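Local coordinates for protein phosphatase 2C (Toxoplasma gondii, PDB 3D8K) that probably removes phosphate from phosphoserine and phosphothreonine in proteins, as a manganese-dependent phosphatase of the PP2C family, at residues A52-F57 and R228-F233; R87-M92 and H169-G174. All coordinates share one frame; numbering follows the deposited sequence.

Interaction 1. Residues A52-F57 and R228-F233; sequences AMFDGF and RAFGSF
The end of strand 48-55 runs into the Asp-Gly motif of PP2C phosphatases, and here its two flanking phenylalanines, F54 and F57, lean on the loop around A229 and F230. F57 comes in rim first: CE1 and CZ straddle the methyl of A229, with CZ at 3.7 Å from A229 CB, and that methyl lies near the plane of the ring, beside its edge and not over a face. F54 makes a looser apolar contact, its CE1 4.5 Å from CE1 of F230, which sits near the plane of the F54 ring. With CG anti to the carbonyl carbon (chi1 -62°), F54 carries its ring beside the strand, where A63, L66 and A67 of helix 61-74 pack on it; F230 also reaches L66. No hydrogen bond joins the two segments; the contacts between them described here are apolar. On the loop side, K236 NZ bonds to A229 O. D55, between the two phenylalanines in sequence, has a weak hydrogen bond from N315 ND2 to OD1. In PP2C relatives the corresponding Asp-Gly pair binds metal, and the Arg-Ala-Phe-Gly run of 228-231 resembles a family signature, which probably places this contact at the metal-binding edge of the PP2C beta-sandwich.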
loop_
_atom_site.group_PDB
_atom_site.type_symbol
_atom_site.label_atom_id
_atom_site.label_comp_id
_atom_site.label_asym_id
_atom_site.label_seq_id
_atom_site.Cartn_x
_atom_site.Cartn_y
_atom_site.Cartn_z
ATOM N N ALA C 52 -18.206 -17.102 -12.949
ATOM C CA ALA C 52 -19.626 -17.119 -13.232
ATOM C C ALA C 52 -19.948 -17.410 -14.682
ATOM O O ALA C 52 -19.114 -17.259 -15.569
ATOM C CB ALA C 52 -20.247 -15.806 -12.801
HETATM N N MSE C 53 -21.182 -17.822 -14.922
HETATM C CA MSE C 53 -21.596 -18.156 -16.275
HETATM C C MSE C 53 -23.055 -17.781 -16.507
HETATM O O MSE C 53 -23.945 -18.171 -15.747
HETATM C CB MSE C 53 -21.390 -19.640 -16.489
HETATM C CG MSE C 53 -21.320 -20.007 -17.913
HETATM SE SE MSE C 53 -20.377 -21.686 -17.998
HETATM C CE MSE C 53 -18.671 -20.990 -18.694
ATOM N N PHE C 54 -23.301 -17.022 -17.561
ATOM C CA PHE C 54 -24.650 -16.596 -17.858
ATOM C C PHE C 54 -25.057 -17.021 -19.259
ATOM O O PHE C 54 -24.509 -16.557 -20.246
ATOM C CB PHE C 54 -24.726 -15.083 -17.686
ATOM C CG PHE C 54 -24.425 -14.633 -16.291
ATOM C CD1 PHE C 54 -25.376 -14.782 -15.284
ATOM C CD2 PHE C 54 -23.177 -14.103 -15.964
ATOM C CE1 PHE C 54 -25.091 -14.409 -13.974
ATOM C CE2 PHE C 54 -22.876 -13.729 -14.663
ATOM C CZ PHE C 54 -23.831 -13.879 -13.665
ATOM N N ASP C 55 -26.012 -17.931 -19.339
ATOM C CA ASP C 55 -26.485 -18.398 -20.632
ATOM C C ASP C 55 -27.891 -17.852 -20.863
ATOM O O ASP C 55 -28.853 -18.289 -20.228
ATOM C CB ASP C 55 -26.471 -19.933 -20.669
ATOM C CG ASP C 55 -26.901 -20.482 -22.006
ATOM O OD1 ASP C 55 -26.509 -19.886 -23.036
ATOM O OD2 ASP C 55 -27.621 -21.504 -22.032
ATOM N N GLY C 56 -28.000 -16.896 -21.780
ATOM C CA GLY C 56 -29.287 -16.272 -22.047
ATOM C C GLY C 56 -30.160 -16.844 -23.150
ATOM O O GLY C 56 -29.667 -17.233 -24.208
ATOM N N PHE C 57 -31.469 -16.910 -22.910
ATOM C CA PHE C 57 -32.354 -17.419 -23.946
ATOM C C PHE C 57 -32.905 -16.301 -24.813
ATOM O O PHE C 57 -33.535 -15.348 -24.335
ATOM C CB PHE C 57 -33.498 -18.269 -23.392
ATOM C CG PHE C 57 -33.958 -17.882 -22.030
ATOM C CD1 PHE C 57 -33.204 -18.215 -20.905
ATOM C CD2 PHE C 57 -35.193 -17.267 -21.859
ATOM C CE1 PHE C 57 -33.676 -17.954 -19.626
ATOM C CE2 PHE C 57 -35.679 -16.998 -20.588
ATOM C CZ PHE C 57 -34.921 -17.344 -19.465
ATOM N N ARG C 228 -35.809 -22.418 -13.949
ATOM C CA ARG C 228 -35.203 -21.392 -13.116
ATOM C C ARG C 228 -34.329 -20.479 -13.950
ATOM O O ARG C 228 -33.537 -20.938 -14.779
ATOM C CB ARG C 228 -34.406 -22.031 -11.987
ATOM C CG ARG C 228 -35.311 -22.674 -10.949
ATOM C CD ARG C 228 -34.526 -23.188 -9.783
ATOM N NE ARG C 228 -35.379 -23.684 -8.715
ATOM C CZ ARG C 228 -34.927 -24.201 -7.577
ATOM N NH1 ARG C 228 -33.625 -24.300 -7.359
ATOM N NH2 ARG C 228 -35.781 -24.602 -6.645
ATOM N N ALA C 229 -34.501 -19.176 -13.751
ATOM C CA ALA C 229 -33.738 -18.205 -14.515
ATOM C C ALA C 229 -33.902 -16.787 -13.975
ATOM O O ALA C 229 -34.666 -16.567 -13.037
ATOM C CB ALA C 229 -34.165 -18.273 -15.980
ATOM N N PHE C 230 -33.181 -15.836 -14.579
ATOM C CA PHE C 230 -33.232 -14.429 -14.176
ATOM C C PHE C 230 -34.268 -13.556 -14.892
ATOM O O PHE C 230 -34.885 -12.703 -14.261
ATOM C CB PHE C 230 -31.857 -13.770 -14.316
ATOM C CG PHE C 230 -31.014 -13.869 -13.082
ATOM C CD1 PHE C 230 -29.853 -14.639 -13.077
ATOM C CD2 PHE C 230 -31.367 -13.180 -11.924
ATOM C CE1 PHE C 230 -29.061 -14.723 -11.952
ATOM C CE2 PHE C 230 -30.577 -13.259 -10.787
ATOM C CZ PHE C 230 -29.415 -14.035 -10.805
ATOM N N GLY C 231 -34.464 -13.729 -16.191
ATOM C CA GLY C 231 -35.466 -12.899 -16.848
ATOM C C GLY C 231 -36.904 -13.408 -16.702
ATOM O O GLY C 231 -37.437 -13.532 -15.580
ATOM N N SER C 232 -37.518 -13.692 -17.854
ATOM C CA SER C 232 -38.880 -14.208 -17.954
ATOM C C SER C 232 -39.796 -13.731 -16.836
ATOM O O SER C 232 -40.247 -14.534 -16.024
ATOM C CB SER C 232 -38.835 -15.738 -17.974
ATOM O OG SER C 232 -37.722 -16.192 -18.725
ATOM N N PHE C 233 -40.104 -12.438 -16.805
ATOM C CA PHE C 233 -40.940 -11.921 -15.728
ATOM C C PHE C 233 -42.413 -12.246 -15.811
ATOM O O PHE C 233 -43.121 -12.179 -14.801
ATOM C CB PHE C 233 -40.728 -10.425 -15.573
ATOM C CG PHE C 233 -39.383 -10.098 -15.072
ATOM C CD1 PHE C 233 -38.367 -9.771 -15.951
ATOM C CD2 PHE C 233 -39.090 -10.249 -13.720
ATOM C CE1 PHE C 233 -37.067 -9.608 -15.490
ATOM C CE2 PHE C 233 -37.795 -10.090 -13.243
ATOM C CZ PHE C 233 -36.781 -9.771 -14.125
#

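Interaction 2. Residues R87-M92 and H169-G174; sequences RQFERM and HVASLG. With SO4 (sulfate ion), chain H.
F89 leaves helix 82-97 with CB directed at strand 165-173 and lays its ring between the side chains of A171 and L173. Beyond CG, one flank of the ring belongs to the leucine: CD2 and CE2 both meet a methyl, with CE2 at 3.9 Å from L173 CD2, and CE2 also comes within 4.1 Å of L173 CB. The methyl lies at the ring edge, close to its plane. At the far end, CE1 and CZ take the other neighbour, CE1 standing 3.9 Å from A171 CB, which approaches obliquely. With CG anti to its backbone N (chi1 -176°), L173 brings CD2 to the ring edge, and the two side chains run past each other in opposite directions. I109 and P252 pack on the phenylalanine as well, so the ring is buried among apolar groups.

From the same helix R91 runs out, extended from CG to NE, to a sulfate probably left by the crystallisation liquor. NH1 bonds to sulfate O3 at 2.8 Å; NH2 reaches sulfate O1 more straightly (N-H...O 172°). R156 of the second subunit binds the same ion. The packing of this helix on the sheet through F89 is part of the helix-over-strand layering of the PP2C alpha-beta-beta-alpha sandwich.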
loop_
_atom_site.group_PDB
_atom_site.type_symbol
_atom_site.label_atom_id
_atom_site.label_comp_id
_atom_site.label_asym_id
_atom_site.label_seq_id
_atom_site.Cartn_x
_atom_site.Cartn_y
_atom_site.Cartn_z
ATOM N N ARG C 87 -29.914 -14.183 -1.099
ATOM C CA ARG C 87 -30.404 -12.824 -0.916
ATOM C C ARG C 87 -29.972 -11.889 -2.029
ATOM O O ARG C 87 -30.734 -11.029 -2.460
ATOM C CB ARG C 87 -29.915 -12.282 0.420
ATOM C CG ARG C 87 -30.307 -10.859 0.681
ATOM C CD ARG C 87 -29.564 -10.312 1.881
ATOM N NE ARG C 87 -29.991 -10.944 3.122
ATOM C CZ ARG C 87 -31.196 -10.792 3.650
ATOM N NH1 ARG C 87 -32.093 -10.028 3.039
ATOM N NH2 ARG C 87 -31.498 -11.398 4.792
ATOM N N GLN C 88 -28.748 -12.065 -2.502
ATOM C CA GLN C 88 -28.229 -11.215 -3.561
ATOM C C GLN C 88 -28.914 -11.564 -4.883
ATOM O O GLN C 88 -29.150 -10.690 -5.728
ATOM C CB GLN C 88 -26.717 -11.394 -3.664
ATOM C CG GLN C 88 -25.949 -10.092 -3.772
ATOM C CD GLN C 88 -26.356 -9.069 -2.721
ATOM O OE1 GLN C 88 -26.439 -9.373 -1.531
ATOM N NE2 GLN C 88 -26.593 -7.843 -3.158
ATOM N N PHE C 89 -29.230 -12.843 -5.059
ATOM C CA PHE C 89 -29.907 -13.272 -6.272
ATOM C C PHE C 89 -31.227 -12.531 -6.328
ATOM O O PHE C 89 -31.697 -12.171 -7.403
ATOM C CB PHE C 89 -30.167 -14.777 -6.253
ATOM C CG PHE C 89 -29.116 -15.580 -6.946
ATOM C CD1 PHE C 89 -27.828 -15.677 -6.416
ATOM C CD2 PHE C 89 -29.398 -16.219 -8.158
ATOM C CE1 PHE C 89 -26.827 -16.395 -7.085
ATOM C CE2 PHE C 89 -28.407 -16.943 -8.837
ATOM C CZ PHE C 89 -27.117 -17.029 -8.297
ATOM N N GLU C 90 -31.810 -12.299 -5.153
ATOM C CA GLU C 90 -33.082 -11.605 -5.046
ATOM C C GLU C 90 -32.947 -10.205 -5.613
ATOM O O GLU C 90 -33.648 -9.828 -6.553
ATOM C CB GLU C 90 -33.524 -11.539 -3.580
ATOM C CG GLU C 90 -34.820 -10.744 -3.331
ATOM C CD GLU C 90 -34.591 -9.237 -3.212
ATOM O OE1 GLU C 90 -35.582 -8.474 -3.224
ATOM O OE2 GLU C 90 -33.423 -8.812 -3.096
ATOM N N ARG C 91 -32.025 -9.447 -5.033
ATOM C CA ARG C 91 -31.765 -8.082 -5.446
ATOM C C ARG C 91 -31.483 -7.995 -6.932
ATOM O O ARG C 91 -32.080 -7.189 -7.635
ATOM C CB ARG C 91 -30.580 -7.520 -4.665
ATOM C CG ARG C 91 -30.812 -7.548 -3.185
ATOM C CD ARG C 91 -29.726 -6.866 -2.411
ATOM N NE ARG C 91 -30.116 -6.777 -1.011
ATOM C CZ ARG C 91 -29.369 -6.238 -0.055
ATOM N NH1 ARG C 91 -28.178 -5.732 -0.343
ATOM N NH2 ARG C 91 -29.820 -6.211 1.192
HETATM N N MSE C 92 -30.564 -8.828 -7.407
HETATM C CA MSE C 92 -30.212 -8.824 -8.814
HETATM C C MSE C 92 -31.455 -9.015 -9.664
HETATM O O MSE C 92 -31.778 -8.165 -10.488
HETATM C CB MSE C 92 -29.211 -9.935 -9.120
HETATM C CG MSE C 92 -27.863 -9.763 -8.460
HETATM SE SE MSE C 92 -26.682 -11.247 -8.939
HETATM C CE MSE C 92 -26.506 -10.685 -10.819
ATOM N N HIS C 169 -18.380 -23.410 -3.461
ATOM C CA HIS C 169 -19.782 -23.046 -3.323
ATOM C C HIS C 169 -20.332 -22.884 -4.724
ATOM O O HIS C 169 -19.790 -22.135 -5.542
ATOM C CB HIS C 169 -19.955 -21.720 -2.590
ATOM C CG HIS C 169 -19.902 -21.835 -1.106
ATOM N ND1 HIS C 169 -18.718 -21.942 -0.408
ATOM C CD2 HIS C 169 -20.888 -21.861 -0.179
ATOM C CE1 HIS C 169 -18.977 -22.025 0.883
ATOM N NE2 HIS C 169 -20.287 -21.979 1.049
ATOM N N VAL C 170 -21.395 -23.599 -5.022
ATOM C CA VAL C 170 -21.965 -23.443 -6.328
ATOM C C VAL C 170 -23.368 -22.897 -6.195
ATOM O O VAL C 170 -24.189 -23.446 -5.473
ATOM C CB VAL C 170 -22.009 -24.767 -7.088
ATOM C CG1 VAL C 170 -22.644 -24.537 -8.466
ATOM C CG2 VAL C 170 -20.612 -25.327 -7.229
ATOM N N ALA C 171 -23.623 -21.794 -6.882
ATOM C CA ALA C 171 -24.940 -21.170 -6.888
ATOM C C ALA C 171 -25.481 -21.408 -8.280
ATOM O O ALA C 171 -25.205 -20.626 -9.177
ATOM C CB ALA C 171 -24.824 -19.677 -6.623
ATOM N N SER C 172 -26.226 -22.496 -8.463
ATOM C CA SER C 172 -26.789 -22.817 -9.774
ATOM C C SER C 172 -28.250 -22.403 -9.921
ATOM O O SER C 172 -29.060 -22.579 -9.013
ATOM C CB SER C 172 -26.663 -24.318 -10.076
ATOM O OG SER C 172 -27.738 -25.060 -9.515
ATOM N N LEU C 173 -28.570 -21.871 -11.094
ATOM C CA LEU C 173 -29.918 -21.419 -11.412
ATOM C C LEU C 173 -30.101 -21.537 -12.911
ATOM O O LEU C 173 -29.804 -20.604 -13.649
ATOM C CB LEU C 173 -30.097 -19.953 -10.997
ATOM C CG LEU C 173 -31.490 -19.360 -11.184
ATOM C CD1 LEU C 173 -32.427 -19.900 -10.106
ATOM C CD2 LEU C 173 -31.409 -17.862 -11.093
ATOM N N GLY C 174 -30.584 -22.683 -13.367
ATOM C CA GLY C 174 -30.780 -22.858 -14.793
ATOM C C GLY C 174 -30.317 -24.217 -15.261
ATOM O O GLY C 174 -30.215 -25.156 -14.473
HETATM S S SO4 H . -26.717 -5.166 3.190
HETATM O O1 SO4 H . -28.091 -5.131 3.704
HETATM O O2 SO4 H . -25.809 -5.635 4.240
HETATM O O3 SO4 H . -26.661 -6.073 2.038
HETATM O O4 SO4 H . -26.293 -3.822 2.781
#

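Interactions 1 and 2 have centres 11 Å apart and join directly through F230 and F89, whose rings meet with planes about 20° from parallel. A second seam runs alongside: R228 CB packs against L173 CD1 at 3.5 Å, and F230 CE2 lies 4.0 Å from M92 CB. Loop 228-233 is thus a shared wall, facing strand 48-55 in interaction 1 and helix 82-97 and strand 165-173 in interaction 2. Strands 48-55 and 165-173 belong to one six-stranded sheet, separated by strand 106-115. Interaction 1 includes the Asp-Gly pair that corresponds to metal ligands in PP2C relatives, while the sulfate held by R91 lies on a different side of helix 82-97 from F89, at a subunit interface.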